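PDB 6I86: uncharacterized protein from Chondromyces crocatus, which is of unknown function but is encoded in the crocagin gene cluster and probably takes part in the biosynthesis of this ribosomally made, modified peptide. Local coordinates for residues Lys46-Leu54 with Glu84-Ser92. Residues are numbered along the deposited sequence; the frame is centred on the assembly and turned at random.
Sequences KIAHELVLL and ELVSIVLPS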
loop_
_atom_site.group_PDB
_atom_site.type_symbol
_atom_site.label_atom_id
_atom_site.label_comp_id
_atom_site.label_asym_id
_atom_site.label_seq_id
_atom_site.Cartn_x
_atom_site.Cartn_y
_atom_site.Cartn_z
ATOM N N LYS A 46 1.521 12.684 0.558
ATOM C CA LYS A 46 2.265 11.850 1.497
ATOM C C LYS A 46 2.627 12.633 2.753
ATOM O O LYS A 46 2.471 12.138 3.876
ATOM C CB LYS A 46 3.524 11.298 0.832
ATOM C CG LYS A 46 4.430 10.533 1.783
ATOM C CD LYS A 46 5.697 10.056 1.094
ATOM C CE LYS A 46 6.849 9.980 2.081
ATOM N NZ LYS A 46 6.446 9.305 3.345
ATOM N N ILE A 47 3.123 13.861 2.578
ATOM C CA ILE A 47 3.469 14.699 3.724
ATOM C C ILE A 47 2.247 14.928 4.604
ATOM O O ILE A 47 2.344 14.938 5.838
ATOM C CB ILE A 47 4.081 16.030 3.244
ATOM C CG1 ILE A 47 5.446 15.789 2.597
ATOM C CG2 ILE A 47 4.215 17.015 4.397
ATOM C CD1 ILE A 47 6.056 17.029 1.979
ATOM N N ALA A 48 1.078 15.097 3.988
ATOM C CA ALA A 48 -0.160 15.355 4.713
ATOM C C ALA A 48 -0.818 14.086 5.239
ATOM O O ALA A 48 -1.942 14.158 5.749
ATOM C CB ALA A 48 -1.142 16.118 3.820
ATOM N N HIS A 49 -0.147 12.938 5.132
ATOM C CA HIS A 49 -0.647 11.655 5.619
ATOM C C HIS A 49 -1.965 11.258 4.964
ATOM O O HIS A 49 -2.757 10.515 5.554
ATOM C CB HIS A 49 -0.793 11.655 7.148
ATOM C CG HIS A 49 0.335 12.335 7.859
ATOM N ND1 HIS A 49 1.625 11.849 7.840
ATOM C CD2 HIS A 49 0.370 13.470 8.598
ATOM C CE1 HIS A 49 2.405 12.654 8.540
ATOM N NE2 HIS A 49 1.669 13.644 9.010
ATOM N N GLU A 50 -2.225 11.747 3.750
ATOM C CA GLU A 50 -3.373 11.295 2.977
ATOM C C GLU A 50 -3.058 10.087 2.104
ATOM O O GLU A 50 -3.988 9.420 1.638
ATOM C CB GLU A 50 -3.917 12.427 2.097
ATOM C CG GLU A 50 -4.579 13.563 2.858
ATOM C CD GLU A 50 -5.292 14.528 1.934
ATOM O OE1 GLU A 50 -6.018 14.052 1.033
ATOM O OE2 GLU A 50 -5.128 15.753 2.102
ATOM N N LEU A 51 -1.781 9.787 1.874
ATOM C CA LEU A 51 -1.406 8.585 1.147
ATOM C C LEU A 51 -0.152 7.984 1.763
ATOM O O LEU A 51 0.647 8.672 2.405
ATOM C CB LEU A 51 -1.201 8.856 -0.362
ATOM C CG LEU A 51 0.028 9.532 -0.989
ATOM C CD1 LEU A 51 1.252 8.621 -1.062
ATOM C CD2 LEU A 51 -0.337 10.016 -2.383
ATOM N N VAL A 52 -0.000 6.677 1.561
ATOM C CA VAL A 52 1.187 5.927 1.950
ATOM C C VAL A 52 1.856 5.423 0.677
ATOM O O VAL A 52 1.176 4.965 -0.249
ATOM C CB VAL A 52 0.832 4.762 2.900
ATOM C CG1 VAL A 52 1.986 3.780 3.022
ATOM C CG2 VAL A 52 0.439 5.301 4.272
ATOM N N LEU A 53 3.183 5.524 0.623
ATOM C CA LEU A 53 3.946 5.286 -0.598
ATOM C C LEU A 53 4.785 4.024 -0.433
ATOM O O LEU A 53 5.580 3.920 0.507
ATOM C CB LEU A 53 4.825 6.498 -0.926
ATOM C CG LEU A 53 5.532 6.602 -2.280
ATOM C CD1 LEU A 53 5.716 8.067 -2.657
ATOM C CD2 LEU A 53 6.880 5.894 -2.263
ATOM N N LEU A 54 4.608 3.074 -1.353
ATOM C CA LEU A 54 5.369 1.828 -1.387
ATOM C C LEU A 54 6.290 1.852 -2.602
ATOM O O LEU A 54 5.834 1.666 -3.736
ATOM C CB LEU A 54 4.437 0.620 -1.440
ATOM C CG LEU A 54 3.753 0.188 -0.146
ATOM C CD1 LEU A 54 2.511 -0.626 -0.457
ATOM C CD2 LEU A 54 4.720 -0.629 0.684
ATOM N N GLU A 84 8.969 0.922 8.397
ATOM C CA GLU A 84 8.799 2.342 8.670
ATOM C C GLU A 84 7.402 2.597 9.208
ATOM O O GLU A 84 6.415 2.072 8.684
ATOM C CB GLU A 84 9.077 3.201 7.423
ATOM C CG GLU A 84 7.987 3.254 6.375
ATOM C CD GLU A 84 8.347 4.199 5.252
ATOM O OE1 GLU A 84 8.837 5.309 5.553
ATOM O OE2 GLU A 84 8.148 3.838 4.075
ATOM N N LEU A 85 7.337 3.386 10.274
ATOM C CA LEU A 85 6.080 3.748 10.910
ATOM C C LEU A 85 5.614 5.083 10.344
ATOM O O LEU A 85 6.283 6.106 10.523
ATOM C CB LEU A 85 6.259 3.835 12.426
ATOM C CG LEU A 85 5.022 3.748 13.324
ATOM C CD1 LEU A 85 4.288 2.439 13.099
ATOM C CD2 LEU A 85 5.409 3.902 14.791
ATOM N N VAL A 86 4.481 5.070 9.646
ATOM C CA VAL A 86 3.876 6.301 9.153
ATOM C C VAL A 86 2.424 6.340 9.606
ATOM O O VAL A 86 2.061 5.722 10.612
ATOM C CB VAL A 86 3.987 6.418 7.622
ATOM C CG1 VAL A 86 5.433 6.655 7.213
ATOM C CG2 VAL A 86 3.434 5.170 6.947
ATOM N N SER A 87 1.587 7.062 8.871
ATOM C CA SER A 87 0.185 7.193 9.235
ATOM C C SER A 87 -0.618 7.492 7.979
ATOM O O SER A 87 -0.068 7.842 6.932
ATOM C CB SER A 87 -0.019 8.284 10.291
ATOM O OG SER A 87 0.417 9.543 9.810
ATOM N N ILE A 88 -1.934 7.348 8.096
ATOM C CA ILE A 88 -2.836 7.655 6.993
ATOM C C ILE A 88 -4.170 8.107 7.567
ATOM O O ILE A 88 -4.630 7.597 8.594
ATOM C CB ILE A 88 -3.004 6.452 6.037
ATOM C CG1 ILE A 88 -3.568 6.923 4.696
ATOM C CG2 ILE A 88 -3.902 5.377 6.645
ATOM C CD1 ILE A 88 -3.615 5.844 3.645
ATOM N N VAL A 89 -4.774 9.092 6.906
ATOM C CA VAL A 89 -6.117 9.561 7.222
ATOM C C VAL A 89 -7.065 9.012 6.167
ATOM O O VAL A 89 -6.815 9.151 4.963
ATOM C CB VAL A 89 -6.180 11.097 7.269
ATOM C CG1 VAL A 89 -7.598 11.565 7.571
ATOM C CG2 VAL A 89 -5.209 11.635 8.305
ATOM N N LEU A 90 -8.151 8.382 6.615
ATOM C CA LEU A 90 -9.128 7.753 5.728
ATOM C C LEU A 90 -10.501 8.341 6.024
ATOM O O LEU A 90 -11.252 7.803 6.854
ATOM C CB LEU A 90 -9.122 6.237 5.902
ATOM C CG LEU A 90 -7.801 5.539 5.570
ATOM C CD1 LEU A 90 -7.834 4.082 6.008
ATOM C CD2 LEU A 90 -7.484 5.646 4.085
ATOM N N PRO A 91 -10.872 9.441 5.366
ATOM C CA PRO A 91 -12.154 10.092 5.687
ATOM C C PRO A 91 -13.373 9.227 5.412
ATOM O O PRO A 91 -14.395 9.388 6.092
ATOM C CB PRO A 91 -12.138 11.345 4.799
ATOM C CG PRO A 91 -10.690 11.578 4.493
ATOM C CD PRO A 91 -10.070 10.223 4.412
ATOM N N SER A 92 -13.305 8.318 4.439
ATOM C CA SER A 92 -14.408 7.409 4.153
ATOM C C SER A 92 -14.155 5.988 4.630
ATOM O O SER A 92 -15.094 5.184 4.656
ATOM C CB SER A 92 -14.706 7.385 2.644
ATOM O OG SER A 92 -13.713 6.663 1.938
HETATM O O HOH W 1 2.070 9.321 6.715
HETATM O O HOH W 2 -6.429 9.433 2.225
HETATM O O HOH W 3 5.688 4.029 3.748
#
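His49 and Ser87 meet with the serine hydroxyl over one face of the imidazole, offset toward CG and ND1, OG lying 3.4 Å from His49 CG, while on the opposite face the carbonyl oxygen of Ile47 sits over the ring centre. The ring is set there by a first torsion of -41°, which turns CG anti to its own carbonyl carbon. At the ring edge, in plane, a water 2.8 Å from ND1 of His49 donates to Ser87 O and so ties the imidazole to the strand backbone. A direct backbone hydrogen bond runs from Val89 N to His49 O (2.8 Å), and the same oxygen receives a CA-H...O contact from Ile88.

Farther along strand 51-55, CG2 of Val52 makes the apolar part of the contact, packing between CG2 of Val86 and CB of Ile88, 4.0 Å from the latter, and also approaching Ser87 O. With CG1 anti to the backbone N (chi1 -162°), Ile88 extends its CD1 past Glu50 O to the same valine methyl and lies against Val119 of strand 115-123. Cutting Ile88 back to an alanine is likely to leave a gap beside the Val52 methyl and against Val119.

Two further waters bridge the segments, Glu50 O to Val89 O and Leu53 O to Glu84 OE2, the latter carboxylate oxygen also being salt-bridged to Arg121. Strand 51-55 and strand 82-90 are edge strands of different sheets, their short segments running at 135°. Helix 38-47 ends in a Schellman motif, and His49, its C-prime residue at positive phi, brings its ring and carbonyl to strand 82-90.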